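PDB 4ZOC: Lin1840 protein from Listeria innocua serovar 6a, which is a glycoside hydrolase family 3 beta-glucosidase involved in beta-1,2-glucan metabolism, in which it probably releases glucose from non-reducing ends. Local coordinates for the interface of chains A and B. Sequence-based numbering; all coordinates share one arbitrary frame. Chains: chain A/B, Lin1840 protein.

The interface of chains A and B. Residues chain A 213, 652-654, 690; chain B 242-244, 282.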
loop_
_atom_site.group_PDB
_atom_site.type_symbol
_atom_site.label_atom_id
_atom_site.label_comp_id
_atom_site.label_asym_id
_atom_site.label_seq_id
_atom_site.Cartn_x
_atom_site.Cartn_y
_atom_site.Cartn_z
ATOM N N ARG A 213 8.653 -13.558 -3.524
ATOM C CA ARG A 213 7.722 -14.646 -3.262
ATOM C C ARG A 213 6.305 -14.210 -3.588
ATOM O O ARG A 213 5.546 -14.971 -4.163
ATOM C CB ARG A 213 7.773 -15.115 -1.795
ATOM C CG ARG A 213 6.860 -16.340 -1.510
ATOM C CD ARG A 213 6.778 -16.663 -0.001
ATOM N NE ARG A 213 6.536 -15.391 0.718
ATOM C CZ ARG A 213 5.374 -14.726 0.689
ATOM N NH1 ARG A 213 4.332 -15.231 0.019
ATOM N NH2 ARG A 213 5.235 -13.487 1.280
ATOM N N SER A 652 4.411 -23.202 6.148
ATOM C CA SER A 652 5.682 -22.513 6.412
ATOM C C SER A 652 5.669 -21.000 5.979
ATOM O O SER A 652 6.586 -20.264 6.284
ATOM C CB SER A 652 6.785 -23.281 5.693
ATOM O OG SER A 652 6.544 -23.196 4.298
ATOM N N ILE A 653 4.630 -20.586 5.240
ATOM C CA ILE A 653 4.364 -19.199 4.892
ATOM C C ILE A 653 2.887 -19.009 5.363
ATOM O O ILE A 653 2.049 -19.868 5.150
ATOM C CB ILE A 653 4.428 -19.034 3.352
ATOM C CG1 ILE A 653 5.852 -19.262 2.839
ATOM C CG2 ILE A 653 3.872 -17.695 2.948
ATOM C CD1 ILE A 653 6.848 -18.228 3.258
ATOM N N SER A 654 2.558 -17.834 5.919
ATOM C CA SER A 654 1.213 -17.560 6.312
ATOM C C SER A 654 0.371 -17.500 5.010
ATOM O O SER A 654 0.650 -16.692 4.173
ATOM C CB SER A 654 1.166 -16.181 7.069
ATOM O OG SER A 654 -0.137 -15.919 7.522
ATOM N N HIS A 690 9.543 -19.972 1.388
ATOM C CA HIS A 690 10.487 -18.836 1.599
ATOM C C HIS A 690 11.652 -18.931 0.641
ATOM O O HIS A 690 12.238 -17.888 0.308
ATOM C CB HIS A 690 10.980 -18.758 3.055
ATOM C CG HIS A 690 12.154 -19.601 3.312
ATOM N ND1 HIS A 690 12.074 -20.983 3.373
ATOM C CD2 HIS A 690 13.463 -19.287 3.412
ATOM C CE1 HIS A 690 13.287 -21.482 3.543
ATOM N NE2 HIS A 690 14.146 -20.473 3.575
ATOM N N ASP B 242 7.836 -11.050 4.940
ATOM C CA ASP B 242 7.839 -11.927 3.838
ATOM C C ASP B 242 7.168 -13.227 4.156
ATOM O O ASP B 242 7.642 -14.316 3.860
ATOM C CB ASP B 242 9.187 -12.005 3.144
ATOM C CG ASP B 242 9.071 -12.517 1.706
ATOM O OD1 ASP B 242 7.960 -12.677 1.150
ATOM O OD2 ASP B 242 10.100 -12.752 1.096
ATOM N N GLY B 243 5.961 -13.106 4.713
ATOM C CA GLY B 243 5.090 -14.224 4.840
ATOM C C GLY B 243 5.293 -14.999 6.092
ATOM O O GLY B 243 4.514 -15.890 6.370
ATOM N N ILE B 244 6.367 -14.735 6.832
ATOM C CA ILE B 244 6.649 -15.467 8.065
ATOM C C ILE B 244 6.610 -14.516 9.260
ATOM O O ILE B 244 7.385 -13.552 9.322
ATOM C CB ILE B 244 7.962 -16.267 8.028
ATOM C CG1 ILE B 244 8.023 -17.194 6.815
ATOM C CG2 ILE B 244 8.252 -16.966 9.349
ATOM C CD1 ILE B 244 9.369 -17.825 6.659
ATOM N N THR B 282 1.179 -20.325 10.811
ATOM C CA THR B 282 2.503 -20.833 10.592
ATOM C C THR B 282 2.984 -21.800 11.709
ATOM O O THR B 282 4.167 -22.212 11.716
ATOM C CB THR B 282 3.592 -19.732 10.306
ATOM O OG1 THR B 282 3.708 -18.820 11.402
ATOM C CG2 THR B 282 3.255 -18.994 9.021
HETATM O O HOH W 1 10.724 -13.134 -1.428
HETATM O O HOH W 2 11.066 -15.478 1.016
#
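A:Arg213 and B:Asp242 form a salt bridge between the two copies of the protein. The arginine leaves helix 212-219 with CG anti to the backbone N (chi1 -176°). A:Arg213 CB lies 3.8 Å from B:Asp242 OD1. The chain runs extended to CD and then bends at chi3 (47°), which turns the guanidinium back toward the carboxylate. A:Arg213 NE makes a weak hydrogen bond to B:Asp242 OD1. A:Arg213 NH2 at the tip gives the shorter one, 2.8 Å to B:Asp242 OD1. It is bent, and meets the anti side somewhat out of the carboxylate plane. NE and NH2 share one oxygen, and the guanidinium and carboxylate planes are 44° apart, so this is not a flat two-pronged bridge. A:Ile653 CG2 rests over the rim of one guanidinium face and supports it from within chain A. The other carboxylate oxygen, B:Asp242 OD2, takes two waters. Water 1 links it to A:Arg213 N, and water 2 to the backbone O of A:His690, a poorly ordered residue.

Further along, A:Ser654 N donates a nearly straight hydrogen bond to B:Gly243 O (2.8 Å). B:Thr282 CG2 packs alongside, 3.7 Å from A:Ser654 CA. B:Ile244 crosses A:Ile653 at about a right angle, with B:Ile244 CG1 3.9 Å from A:Ile653 CD1.

The contact recurs across the two-fold of this possibly biological dimer. B:Asp242 and B:Gly243 link short strands 240-241 and 244-245 of the N-terminal domain, facing helix 212-219 and fibronectin type III-like loops of chain A.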